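Local coordinates for pectate lyase (Bacillus, PDB 3VMV), which probably cleaves polygalacturonate (pectate) by beta-elimination, as a secreted polysaccharide lyase of family 1 built on a parallel beta-helix, at residues Q5-M10 against P300-Q305; R21-S26 against L48-G54; Y245-G250 against V285-N289. One frame throughout, in Å; residues are numbered along the deposited sequence.

Contact 1 of 3, residues Q5-M10 against P300-Q305; sequences QGYASM and PPYSYQ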
ATOM      1  N   GLN A   5      -1.824 -11.076  -8.282  1.00 11.85           N
ATOM      2  CA  GLN A   5      -0.820 -12.017  -7.814  1.00 13.01           C
ATOM      3  C   GLN A   5      -0.725 -11.974  -6.302  1.00 12.00           C
ATOM      4  O   GLN A   5      -1.104 -10.983  -5.681  1.00 16.52           O
ATOM      5  CB  GLN A   5       0.580 -11.700  -8.369  1.00 17.65           C
ATOM      6  CG  GLN A   5       0.775 -11.987  -9.861  1.00 26.05           C
ATOM      7  CD  GLN A   5       2.229 -12.385 -10.184  1.00 28.46           C
ATOM      8  OE1 GLN A   5       3.040 -11.567 -10.638  1.00 30.94           O
ATOM      9  NE2 GLN A   5       2.554 -13.640  -9.952  1.00 17.49           N
ATOM     10  N   GLY A   6      -0.194 -13.039  -5.695  1.00 13.18           N
ATOM     11  CA  GLY A   6       0.202 -12.948  -4.301  1.00 12.51           C
ATOM     12  C   GLY A   6      -0.934 -13.102  -3.305  1.00 12.37           C
ATOM     13  O   GLY A   6      -1.926 -13.773  -3.546  1.00 13.08           O
ATOM     14  N   TYR A   7      -0.770 -12.472  -2.154  1.00 10.36           N
ATOM     15  CA  TYR A   7      -1.644 -12.810  -1.045  1.00 10.92           C
ATOM     16  C   TYR A   7      -3.136 -12.475  -1.275  1.00 12.63           C
ATOM     17  O   TYR A   7      -3.996 -13.197  -0.770  1.00 11.81           O
ATOM     18  CB  TYR A   7      -1.141 -12.134   0.216  1.00 11.84           C
ATOM     19  CG  TYR A   7      -0.035 -12.880   0.925  1.00  8.94           C
ATOM     20  CD1 TYR A   7      -0.265 -14.132   1.495  1.00 10.66           C
ATOM     21  CD2 TYR A   7       1.227 -12.297   1.084  1.00  9.18           C
ATOM     22  CE1 TYR A   7       0.764 -14.790   2.199  1.00 10.98           C
ATOM     23  CE2 TYR A   7       2.219 -12.904   1.817  1.00  9.81           C
ATOM     24  CZ  TYR A   7       1.986 -14.165   2.357  1.00 11.36           C
ATOM     25  OH  TYR A   7       2.988 -14.789   3.071  1.00 13.90           O
ATOM     26  N   ALA A   8      -3.473 -11.429  -2.043  1.00 10.69           N
ATOM     27  CA  ALA A   8      -4.888 -11.137  -2.282  1.00  9.76           C
ATOM     28  C   ALA A   8      -5.569 -12.239  -3.126  1.00 11.77           C
ATOM     29  O   ALA A   8      -6.779 -12.287  -3.199  1.00 14.69           O
ATOM     30  CB  ALA A   8      -5.061  -9.735  -2.910  1.00 11.66           C
ATOM     31  N   SER A   9      -4.766 -13.116  -3.744  1.00 12.83           N
ATOM     32  CA  SER A   9      -5.313 -14.230  -4.527  1.00 14.06           C
ATOM     33  C   SER A   9      -5.726 -15.400  -3.652  1.00 16.33           C
ATOM     34  O   SER A   9      -6.420 -16.307  -4.115  1.00 16.61           O
ATOM     35  CB  SER A   9      -4.341 -14.689  -5.617  1.00 14.05           C
ATOM     36  OG  SER A   9      -3.316 -15.519  -5.102  1.00 15.39           O
ATOM     37  N   MET A  10      -5.275 -15.394  -2.400  1.00 15.24           N
ATOM     38  CA  MET A  10      -5.579 -16.468  -1.464  1.00 15.75           C
ATOM     39  C   MET A  10      -6.875 -16.150  -0.754  1.00 16.61           C
ATOM     40  O   MET A  10      -7.507 -15.119  -1.028  1.00 16.54           O
ATOM     41  CB  MET A  10      -4.465 -16.627  -0.423  1.00 13.18           C
ATOM     42  CG  MET A  10      -3.104 -16.936  -1.065  1.00 16.91           C
ATOM     43  SD  MET A  10      -1.799 -17.310   0.074  1.00 15.45           S
ATOM     44  CE  MET A  10      -2.317 -18.883   0.746  1.00 20.82           C
ATOM     45  N   PRO A 300       6.714 -17.187   0.607  1.00 10.93           N
ATOM     46  CA  PRO A 300       5.266 -17.131   0.760  1.00 11.57           C
ATOM     47  C   PRO A 300       4.595 -18.379   0.179  1.00 13.65           C
ATOM     48  O   PRO A 300       5.125 -19.072  -0.699  1.00 15.89           O
ATOM     49  CB  PRO A 300       4.875 -15.879  -0.047  1.00 14.78           C
ATOM     50  CG  PRO A 300       5.954 -15.826  -1.154  1.00 13.67           C
ATOM     51  CD  PRO A 300       7.202 -16.277  -0.449  1.00 13.27           C
ATOM     52  N   PRO A 301       3.410 -18.664   0.675  1.00 12.69           N
ATOM     53  CA  PRO A 301       2.690 -19.896   0.358  1.00 11.87           C
ATOM     54  C   PRO A 301       1.868 -19.855  -0.905  1.00 15.51           C
ATOM     55  O   PRO A 301       0.825 -20.485  -0.918  1.00 25.11           O
ATOM     56  CB  PRO A 301       1.772 -20.055   1.568  1.00 14.74           C
ATOM     57  CG  PRO A 301       1.473 -18.647   1.971  1.00 16.28           C
ATOM     58  CD  PRO A 301       2.735 -17.876   1.719  1.00 15.05           C
ATOM     59  N   TYR A 302       2.278 -19.140  -1.944  1.00 12.39           N
ATOM     60  CA  TYR A 302       1.463 -19.071  -3.137  1.00 11.16           C
ATOM     61  C   TYR A 302       2.341 -19.185  -4.384  1.00 11.71           C
ATOM     62  O   TYR A 302       3.547 -18.970  -4.312  1.00 12.15           O
ATOM     63  CB  TYR A 302       0.623 -17.765  -3.187  1.00 13.28           C
ATOM     64  CG  TYR A 302       1.417 -16.477  -2.953  1.00 11.34           C
ATOM     65  CD1 TYR A 302       2.355 -16.029  -3.884  1.00 11.75           C
ATOM     66  CD2 TYR A 302       1.248 -15.730  -1.786  1.00 11.23           C
ATOM     67  CE1 TYR A 302       3.082 -14.860  -3.678  1.00 10.84           C
ATOM     68  CE2 TYR A 302       1.987 -14.546  -1.587  1.00  9.88           C
ATOM     69  CZ  TYR A 302       2.868 -14.121  -2.529  1.00 10.85           C
ATOM     70  OH  TYR A 302       3.568 -12.945  -2.309  1.00 11.64           O
ATOM     71  N   SER A 303       1.697 -19.516  -5.504  1.00 11.46           N
ATOM     72  CA  SER A 303       2.354 -19.521  -6.808  1.00 11.49           C
ATOM     73  C   SER A 303       2.484 -18.097  -7.314  1.00 12.47           C
ATOM     74  O   SER A 303       1.607 -17.276  -7.065  1.00 14.03           O
ATOM     75  CB  SER A 303       1.489 -20.329  -7.770  1.00 11.12           C
ATOM     76  OG  SER A 303       1.320 -21.670  -7.316  1.00 11.47           O
ATOM     77  N   TYR A 304       3.536 -17.821  -8.093  1.00 10.40           N
ATOM     78  CA  TYR A 304       3.691 -16.505  -8.664  1.00 11.27           C
ATOM     79  C   TYR A 304       4.716 -16.575  -9.801  1.00 14.83           C
ATOM     80  O   TYR A 304       5.444 -17.566  -9.947  1.00 12.06           O
ATOM     81  CB  TYR A 304       4.084 -15.451  -7.597  1.00 12.36           C
ATOM     82  CG  TYR A 304       5.429 -15.702  -6.942  1.00  9.48           C
ATOM     83  CD1 TYR A 304       6.575 -15.026  -7.355  1.00 12.26           C
ATOM     84  CD2 TYR A 304       5.557 -16.647  -5.906  1.00 11.04           C
ATOM     85  CE1 TYR A 304       7.815 -15.269  -6.783  1.00 11.08           C
ATOM     86  CE2 TYR A 304       6.791 -16.886  -5.297  1.00 12.52           C
ATOM     87  CZ  TYR A 304       7.939 -16.200  -5.745  1.00 10.01           C
ATOM     88  OH  TYR A 304       9.135 -16.462  -5.127  1.00 13.64           O
ATOM     89  N   GLN A 305       4.734 -15.528 -10.610  1.00 12.40           N
ATOM     90  CA  GLN A 305       5.732 -15.363 -11.661  1.00 12.74           C
ATOM     91  C   GLN A 305       6.606 -14.209 -11.288  1.00 12.78           C
ATOM     92  O   GLN A 305       6.071 -13.150 -10.872  1.00 15.03           O
ATOM     93  CB  GLN A 305       5.016 -15.076 -12.979  1.00 14.46           C
ATOM     94  CG  GLN A 305       4.268 -16.271 -13.483  1.00 24.95           C
ATOM     95  CD  GLN A 305       5.200 -17.327 -14.022  1.00 34.07           C
ATOM     96  OE1 GLN A 305       6.123 -17.028 -14.788  1.00 39.30           O
ATOM     97  NE2 GLN A 305       4.972 -18.579 -13.622  1.00 38.62           N
TER
HETATM   98  O   HOH W   1       0.423 -15.021  -7.653  1.00 23.55           O

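Contact 2 of 3, residues R21-S26 against L48-G54; sequences RVEYAS and LTIYVNG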
ATOM      1  N   ARG A  21     -23.400  -3.985 -10.176  1.00 19.83           N
ATOM      2  CA  ARG A  21     -23.753  -2.673 -10.671  1.00 20.18           C
ATOM      3  C   ARG A  21     -22.520  -1.853 -11.003  1.00 18.27           C
ATOM      4  O   ARG A  21     -21.440  -2.069 -10.422  1.00 16.74           O
ATOM      5  CB  ARG A  21     -24.579  -1.931  -9.617  1.00 24.28           C
ATOM      6  CG  ARG A  21     -25.960  -2.509  -9.427  1.00 32.94           C
ATOM      7  CD  ARG A  21     -26.862  -1.608  -8.584  1.00 38.71           C
ATOM      8  NE  ARG A  21     -28.026  -2.346  -8.097  1.00 47.11           N
ATOM      9  CZ  ARG A  21     -29.155  -1.778  -7.676  1.00 55.00           C
ATOM     10  NH1 ARG A  21     -29.279  -0.456  -7.685  1.00 55.93           N
ATOM     11  NH2 ARG A  21     -30.162  -2.532  -7.249  1.00 59.34           N
ATOM     12  N   VAL A  22     -22.697  -0.929 -11.946  1.00 19.30           N
ATOM     13  CA  VAL A  22     -21.654   0.029 -12.328  1.00 15.32           C
ATOM     14  C   VAL A  22     -22.177   1.430 -12.168  1.00 16.15           C
ATOM     15  O   VAL A  22     -23.278   1.746 -12.633  1.00 17.55           O
ATOM     16  CB  VAL A  22     -21.194  -0.191 -13.800  1.00 20.85           C
ATOM     17  CG1 VAL A  22     -20.106   0.799 -14.221  1.00 20.49           C
ATOM     18  CG2 VAL A  22     -20.710  -1.620 -13.975  1.00 19.89           C
ATOM     19  N   GLU A  23     -21.404   2.279 -11.513  1.00 14.86           N
ATOM     20  CA  GLU A  23     -21.729   3.667 -11.358  1.00 16.54           C
ATOM     21  C   GLU A  23     -20.528   4.475 -11.722  1.00 14.82           C
ATOM     22  O   GLU A  23     -19.371   3.999 -11.564  1.00 16.97           O
ATOM     23  CB  GLU A  23     -22.104   3.957  -9.904  1.00 18.61           C
ATOM     24  CG  GLU A  23     -23.472   3.461  -9.512  1.00 20.58           C
ATOM     25  CD  GLU A  23     -24.632   4.326 -10.064  1.00 19.56           C
ATOM     26  OE1 GLU A  23     -24.472   5.532 -10.365  1.00 22.03           O
ATOM     27  OE2 GLU A  23     -25.744   3.817 -10.147  1.00 22.89           O
ATOM     28  N   TYR A  24     -20.776   5.683 -12.179  1.00 16.30           N
ATOM     29  CA  TYR A  24     -19.730   6.642 -12.418  1.00 18.07           C
ATOM     30  C   TYR A  24     -19.885   7.807 -11.456  1.00 22.69           C
ATOM     31  O   TYR A  24     -20.971   8.406 -11.354  1.00 24.51           O
ATOM     32  CB  TYR A  24     -19.779   7.148 -13.835  1.00 16.47           C
ATOM     33  CG  TYR A  24     -19.269   6.168 -14.887  1.00 17.85           C
ATOM     34  CD1 TYR A  24     -20.061   5.100 -15.315  1.00 18.42           C
ATOM     35  CD2 TYR A  24     -18.027   6.351 -15.458  1.00 17.73           C
ATOM     36  CE1 TYR A  24     -19.583   4.211 -16.298  1.00 20.56           C
ATOM     37  CE2 TYR A  24     -17.562   5.508 -16.438  1.00 18.78           C
ATOM     38  CZ  TYR A  24     -18.335   4.434 -16.839  1.00 21.31           C
ATOM     39  OH  TYR A  24     -17.832   3.602 -17.821  1.00 25.06           O
ATOM     40  N   ALA A  25     -18.784   8.173 -10.808  1.00 15.65           N
ATOM     41  CA  ALA A  25     -18.844   9.249  -9.825  1.00 16.54           C
ATOM     42  C   ALA A  25     -17.728  10.238 -10.063  1.00 16.85           C
ATOM     43  O   ALA A  25     -16.621   9.859 -10.431  1.00 17.52           O
ATOM     44  CB  ALA A  25     -18.682   8.663  -8.421  1.00 17.50           C
ATOM     45  N   SER A  26     -17.994  11.503  -9.808  1.00 15.64           N
ATOM     46  CA  SER A  26     -16.967  12.517  -9.977  1.00 16.13           C
ATOM     47  C   SER A  26     -16.844  13.407  -8.759  1.00 16.76           C
ATOM     48  O   SER A  26     -16.123  14.387  -8.792  1.00 18.29           O
ATOM     49  CB  SER A  26     -17.233  13.370 -11.221  1.00 21.51           C
ATOM     50  OG  SER A  26     -18.566  13.849 -11.199  1.00 22.64           O
ATOM     51  N   LEU A  48     -20.324  -3.845  -6.574  1.00 14.33           N
ATOM     52  CA  LEU A  48     -20.468  -2.490  -7.070  1.00 13.26           C
ATOM     53  C   LEU A  48     -19.113  -2.017  -7.579  1.00 11.68           C
ATOM     54  O   LEU A  48     -18.134  -2.051  -6.859  1.00 13.47           O
ATOM     55  CB  LEU A  48     -20.940  -1.567  -5.932  1.00 15.77           C
ATOM     56  CG  LEU A  48     -21.062  -0.070  -6.292  1.00 21.33           C
ATOM     57  CD1 LEU A  48     -22.052   0.206  -7.420  1.00 22.15           C
ATOM     58  CD2 LEU A  48     -21.408   0.773  -5.040  1.00 21.18           C
ATOM     59  N   THR A  49     -19.064  -1.608  -8.834  1.00 13.78           N
ATOM     60  CA  THR A  49     -17.888  -0.953  -9.382  1.00 15.51           C
ATOM     61  C   THR A  49     -18.218   0.519  -9.522  1.00 12.56           C
ATOM     62  O   THR A  49     -19.249   0.882 -10.111  1.00 13.51           O
ATOM     63  CB  THR A  49     -17.540  -1.543 -10.766  1.00 15.56           C
ATOM     64  OG1 THR A  49     -17.117  -2.899 -10.577  1.00 16.78           O
ATOM     65  CG2 THR A  49     -16.415  -0.761 -11.434  1.00 15.27           C
ATOM     66  N   ILE A  50     -17.377   1.369  -8.928  1.00 13.73           N
ATOM     67  CA  ILE A  50     -17.505   2.805  -9.053  1.00 13.25           C
ATOM     68  C   ILE A  50     -16.340   3.309  -9.911  1.00 12.44           C
ATOM     69  O   ILE A  50     -15.172   3.249  -9.467  1.00 11.87           O
ATOM     70  CB  ILE A  50     -17.413   3.471  -7.669  1.00 14.58           C
ATOM     71  CG1 ILE A  50     -18.484   2.874  -6.755  1.00 16.41           C
ATOM     72  CG2 ILE A  50     -17.574   4.972  -7.838  1.00 17.81           C
ATOM     73  CD1 ILE A  50     -18.451   3.420  -5.311  1.00 15.86           C
ATOM     74  N   TYR A  51     -16.646   3.729 -11.136  1.00 14.93           N
ATOM     75  CA  TYR A  51     -15.652   4.393 -11.989  1.00 12.90           C
ATOM     76  C   TYR A  51     -15.558   5.853 -11.615  1.00 14.33           C
ATOM     77  O   TYR A  51     -16.566   6.573 -11.617  1.00 16.49           O
ATOM     78  CB  TYR A  51     -16.013   4.253 -13.462  1.00 14.66           C
ATOM     79  CG  TYR A  51     -15.754   2.878 -13.987  1.00 12.99           C
ATOM     80  CD1 TYR A  51     -14.433   2.406 -14.085  1.00 15.31           C
ATOM     81  CD2 TYR A  51     -16.809   2.025 -14.357  1.00 16.30           C
ATOM     82  CE1 TYR A  51     -14.173   1.123 -14.556  1.00 18.29           C
ATOM     83  CE2 TYR A  51     -16.536   0.708 -14.823  1.00 19.55           C
ATOM     84  CZ  TYR A  51     -15.222   0.278 -14.900  1.00 21.54           C
ATOM     85  OH  TYR A  51     -14.913  -1.013 -15.347  1.00 20.72           O
ATOM     86  N   VAL A  52     -14.347   6.315 -11.341  1.00 12.01           N
ATOM     87  CA  VAL A  52     -14.146   7.681 -10.885  1.00 12.59           C
ATOM     88  C   VAL A  52     -13.621   8.498 -12.069  1.00 14.69           C
ATOM     89  O   VAL A  52     -12.512   8.237 -12.614  1.00 14.60           O
ATOM     90  CB  VAL A  52     -13.157   7.733  -9.716  1.00 13.23           C
ATOM     91  CG1 VAL A  52     -12.984   9.161  -9.237  1.00 15.06           C
ATOM     92  CG2 VAL A  52     -13.654   6.852  -8.552  1.00 13.19           C
ATOM     93  N   ASN A  53     -14.447   9.452 -12.489  1.00 12.63           N
ATOM     94  CA  ASN A  53     -14.140  10.276 -13.658  1.00 14.42           C
ATOM     95  C   ASN A  53     -14.152  11.774 -13.362  1.00 19.54           C
ATOM     96  O   ASN A  53     -14.463  12.595 -14.227  1.00 26.40           O
ATOM     97  CB  ASN A  53     -15.051   9.923 -14.855  1.00 16.49           C
ATOM     98  CG  ASN A  53     -16.542  10.141 -14.581  1.00 21.97           C
ATOM     99  OD1 ASN A  53     -16.937  10.609 -13.515  1.00 23.91           O
ATOM    100  ND2 ASN A  53     -17.383   9.825 -15.583  1.00 22.01           N
ATOM    101  N   GLY A  54     -13.746  12.130 -12.154  1.00 16.81           N
ATOM    102  CA  GLY A  54     -13.568  13.523 -11.808  1.00 19.26           C
ATOM    103  C   GLY A  54     -12.658  13.613 -10.619  1.00 17.04           C
ATOM    104  O   GLY A  54     -12.248  12.583 -10.092  1.00 21.50           O
TER
HETATM  105  O   HOH W   2     -19.915  -4.343 -11.241  1.00 22.42           O

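Contact 3 of 3, residues Y245-G250 against V285-N289; sequences YFDNVG and VNTPN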
ATOM      1  N   TYR A 245      15.018  -4.017  -7.634  1.00 11.01           N
ATOM      2  CA  TYR A 245      16.087  -3.142  -8.076  1.00  9.44           C
ATOM      3  C   TYR A 245      16.155  -1.927  -7.159  1.00 10.19           C
ATOM      4  O   TYR A 245      15.120  -1.280  -6.961  1.00  9.98           O
ATOM      5  CB  TYR A 245      15.850  -2.720  -9.546  1.00 10.11           C
ATOM      6  CG  TYR A 245      17.064  -2.185 -10.212  1.00 15.04           C
ATOM      7  CD1 TYR A 245      17.852  -3.063 -10.934  1.00 17.76           C
ATOM      8  CD2 TYR A 245      17.440  -0.856 -10.123  1.00 22.07           C
ATOM      9  CE1 TYR A 245      18.969  -2.678 -11.548  1.00 23.91           C
ATOM     10  CE2 TYR A 245      18.670  -0.446 -10.784  1.00 15.86           C
ATOM     11  CZ  TYR A 245      19.372  -1.406 -11.464  1.00 19.86           C
ATOM     12  OH  TYR A 245      20.557  -1.159 -12.123  1.00 25.77           O
ATOM     13  N   PHE A 246      17.341  -1.652  -6.580  1.00  9.35           N
ATOM     14  CA  PHE A 246      17.482  -0.507  -5.703  1.00  8.76           C
ATOM     15  C   PHE A 246      18.559   0.419  -6.266  1.00 13.44           C
ATOM     16  O   PHE A 246      19.650  -0.042  -6.599  1.00 14.17           O
ATOM     17  CB  PHE A 246      18.018  -0.974  -4.341  1.00 11.13           C
ATOM     18  CG  PHE A 246      17.108  -1.894  -3.580  1.00 10.75           C
ATOM     19  CD1 PHE A 246      16.259  -1.392  -2.585  1.00  9.71           C
ATOM     20  CD2 PHE A 246      17.079  -3.269  -3.847  1.00 10.46           C
ATOM     21  CE1 PHE A 246      15.436  -2.239  -1.846  1.00 10.97           C
ATOM     22  CE2 PHE A 246      16.281  -4.121  -3.096  1.00  8.89           C
ATOM     23  CZ  PHE A 246      15.437  -3.636  -2.108  1.00 10.31           C
ATOM     24  N   ASP A 247      18.271   1.724  -6.326  1.00 10.10           N
ATOM     25  CA  ASP A 247      19.246   2.704  -6.788  1.00 11.39           C
ATOM     26  C   ASP A 247      19.240   3.835  -5.764  1.00 12.31           C
ATOM     27  O   ASP A 247      18.205   4.499  -5.595  1.00 11.43           O
ATOM     28  CB  ASP A 247      18.805   3.237  -8.161  1.00 14.01           C
ATOM     29  CG  ASP A 247      19.673   4.404  -8.672  1.00 18.15           C
ATOM     30  OD1 ASP A 247      19.368   4.895  -9.763  1.00 23.10           O
ATOM     31  OD2 ASP A 247      20.659   4.812  -8.035  1.00 21.30           O
ATOM     32  N   ASN A 248      20.387   4.065  -5.117  1.00 10.96           N
ATOM     33  CA  ASN A 248      20.561   5.208  -4.225  1.00 13.14           C
ATOM     34  C   ASN A 248      19.570   5.120  -3.094  1.00 13.04           C
ATOM     35  O   ASN A 248      18.802   6.072  -2.840  1.00 12.75           O
ATOM     36  CB  ASN A 248      20.403   6.528  -4.988  1.00 13.17           C
ATOM     37  CG  ASN A 248      20.781   7.740  -4.148  1.00 16.97           C
ATOM     38  OD1 ASN A 248      20.244   8.845  -4.354  1.00 23.51           O
ATOM     39  ND2 ASN A 248      21.682   7.553  -3.209  1.00 17.32           N
ATOM     40  N   VAL A 249      19.572   3.972  -2.417  1.00 13.28           N
ATOM     41  CA  VAL A 249      18.635   3.708  -1.321  1.00 11.64           C
ATOM     42  C   VAL A 249      19.314   3.597   0.026  1.00 12.77           C
ATOM     43  O   VAL A 249      20.103   2.685   0.274  1.00 16.39           O
ATOM     44  CB  VAL A 249      17.898   2.401  -1.579  1.00 10.51           C
ATOM     45  CG1 VAL A 249      16.982   1.979  -0.393  1.00 11.39           C
ATOM     46  CG2 VAL A 249      17.031   2.539  -2.835  1.00 12.12           C
ATOM     47  N   GLY A 250      18.998   4.541   0.906  1.00 14.20           N
ATOM     48  CA  GLY A 250      19.496   4.503   2.265  1.00 16.68           C
ATOM     49  C   GLY A 250      20.704   5.371   2.462  1.00 17.25           C
ATOM     50  O   GLY A 250      21.551   5.474   1.568  1.00 18.72           O
ATOM     51  N   VAL A 285      22.356  -0.721  -6.557  1.00 10.14           N
ATOM     52  CA  VAL A 285      23.271   0.220  -7.168  1.00  9.15           C
ATOM     53  C   VAL A 285      23.376   1.434  -6.247  1.00 11.06           C
ATOM     54  O   VAL A 285      22.361   2.043  -5.894  1.00 11.20           O
ATOM     55  CB  VAL A 285      22.721   0.673  -8.530  1.00 12.35           C
ATOM     56  CG1 VAL A 285      23.645   1.657  -9.210  1.00 12.98           C
ATOM     57  CG2 VAL A 285      22.476  -0.554  -9.427  1.00 14.57           C
ATOM     58  N   ASN A 286      24.599   1.762  -5.869  1.00 11.73           N
ATOM     59  CA  ASN A 286      24.869   2.893  -4.947  1.00 12.62           C
ATOM     60  C   ASN A 286      23.957   2.770  -3.728  1.00 12.85           C
ATOM     61  O   ASN A 286      23.339   3.748  -3.270  1.00 14.34           O
ATOM     62  CB  ASN A 286      24.733   4.273  -5.655  1.00 10.14           C
ATOM     63  CG  ASN A 286      25.865   4.515  -6.631  1.00 12.65           C
ATOM     64  OD1 ASN A 286      26.782   3.693  -6.749  1.00 15.50           O
ATOM     65  ND2 ASN A 286      25.826   5.648  -7.330  1.00 19.50           N
ATOM     66  N   THR A 287      23.834   1.538  -3.236  1.00 11.19           N
ATOM     67  CA  THR A 287      22.953   1.233  -2.121  1.00 10.78           C
ATOM     68  C   THR A 287      23.680   0.304  -1.164  1.00 14.14           C
ATOM     69  O   THR A 287      24.140  -0.762  -1.588  1.00 15.60           O
ATOM     70  CB  THR A 287      21.721   0.488  -2.665  1.00 11.48           C
ATOM     71  OG1 THR A 287      20.878   1.395  -3.406  1.00 11.07           O
ATOM     72  CG2 THR A 287      20.856  -0.084  -1.516  1.00 13.32           C
ATOM     73  N   PRO A 288      23.826   0.700   0.112  1.00 12.34           N
ATOM     74  CA  PRO A 288      24.605  -0.134   1.049  1.00 14.04           C
ATOM     75  C   PRO A 288      24.036  -1.552   1.096  1.00 13.81           C
ATOM     76  O   PRO A 288      22.820  -1.722   1.270  1.00 14.63           O
ATOM     77  CB  PRO A 288      24.342   0.523   2.410  1.00 19.20           C
ATOM     78  CG  PRO A 288      24.014   1.933   2.098  1.00 18.30           C
ATOM     79  CD  PRO A 288      23.322   1.934   0.744  1.00 17.01           C
ATOM     80  N   ASN A 289      24.896  -2.563   0.936  1.00 12.86           N
ATOM     81  CA  ASN A 289      24.354  -3.906   0.947  1.00 14.07           C
ATOM     82  C   ASN A 289      25.315  -5.001   1.405  1.00 15.78           C
ATOM     83  O   ASN A 289      24.855  -6.113   1.748  1.00 17.22           O
ATOM     84  CB  ASN A 289      23.800  -4.284  -0.435  1.00 15.73           C
ATOM     85  CG  ASN A 289      24.887  -4.450  -1.472  1.00 17.54           C
ATOM     86  OD1 ASN A 289      25.337  -5.563  -1.744  1.00 21.79           O
ATOM     87  ND2 ASN A 289      25.306  -3.349  -2.074  1.00 16.69           N
TER
HETATM   88  O   HOH W   3      22.721   6.136  -8.402  1.00 35.79           O
HETATM   89  O   HOH W   4      22.575   5.480  -1.125  1.00 28.07           O

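Contact 1 of 3, residues Q5-M10 against P300-Q305
Two irregular loops, one near the N-terminus and one shortly before helix 309-319, pack together on the side of the parallel beta-helix. Aromatic contacts dominate. The rings of Y7 and Y302 form a T-shaped pair, centroids 4.9 Å apart and planes at 86°, with the edge of Y302 directed at the face of Y7. G6 CA lies over the face of Y302, 3.4 Å from the ring centroid, a CH-pi contact at a residue with positive phi. M10 makes a Met-aromatic contact, its SD 3.9 Å from Y302 CD2 at the ring edge. Apolar packing extends this group: Y7 CE1 is 3.7 Å from P301 CD, and M10 CE is 4.0 Å from P301 CG. Polar links run to the beta-helix wall, where Y302 OH is hydrogen-bonded to H217 and T195. The 3-10 turn at 7-9 is closed by S9 N and S9 OG, both donating to G6 O (2.9 and 2.7 Å). Between the loops, one water accepts from G6 N (2.9 Å) and donates to S303 O (2.6 Å).

Contact 2 of 3, residues R21-S26 against L48-G54
A25 and I50 form the apolar centre of this parallel strand pair, A25 CB lying 3.9 Å from I50 CG2. The strands are joined through helix 28-40, which packs across one face of the pair, in a beta-alpha-beta crossover at the N-terminal end of the beta-helix. A25, I50, E23 and L48 lie on the face that the helix covers, where A25 meets I31 and E23 meets L34. V22, Y24, T49 and Y51 occupy the other face: Y51 CB sits over the Y24 ring, 3.8 Å from its centroid, in a CH-pi contact, and V22 CG1 approaches the Y51 ring edge at CD2 (3.5 Å). Five backbone bonds set an in-register pairing of R21-A25 with L48-V52: T49 N to R21 O (2.9 Å), E23 N to T49 O (2.9 Å), Y51 N to E23 O (2.8 Å), A25 N to Y51 O (2.9 Å) and N53 N to A25 O (3.0 Å). At the polar edge R21 makes a salt bridge with E46, while a water donates to R21 O (2.9 Å) and accepts from T49 OG1 (3.2 Å).

Contact 3 of 3, residues Y245-G250 against V285-N289
This is a coil-to-coil contact of the parallel beta-helix, made at a corner where strand 245-246 turns toward 249 and the following coil, entered through strand 283-285, lies alongside it. The register is parallel: D247 pairs with V285, N248 lies beside N286, and V249 beside T287. Both asparagines have positive phi and psi (61/53° for N248, 50/43° for N286), so the two coils bend through the same alpha-L corner one above the other, consistent with the asparagine-bearing turns of other pectate lyases. The backbone bonds V285 N to F246 O (2.8 Å) and N248 N to V285 O (2.9 Å) fix the strand side of the bend. Beyond it T287 takes over with its side chain: its OG1 donates to V285 O (3.0 Å) and accepts from V249 N (3.1 Å). The F246 ring stacks on F223 of the preceding coil and also meets F284, while Y245 CZ packs against V285 CG2 at 3.8 Å. The backbone pairing does not continue at P288, which has no amide hydrogen to offer V249 O; that oxygen lies 3.3 Å from P288 CD and is buried without a polar partner. Two waters bridge the coils: one donates to D247 OD2 (2.5 Å) and weakly accepts from N286 ND2 (3.3 Å); the other donates to G250 O and N286 O, both at 2.9 Å.

Overall arrangement
Contacts 2 and 3 belong to the same curled parallel sheet, near its two ends: their centres lie about 40 Å apart on opposite sides of the chain's centre. Contact 1 joins loops on the flank of the sheet, its centre about 28 Å from that of contact 2 and about 27 Å from that of contact 3, and its two segments enclose both along the chain. All three are partly buried. Backbone hydrogen bonding is most regular in contact 2, gives way to a threonine hydroxyl and waters at the corner in contact 3, and is replaced by aromatic, proline and sulfur packing in contact 1. Contact 2 pairs the first strands, covered on one face by a helix, and contact 3 joins late coils.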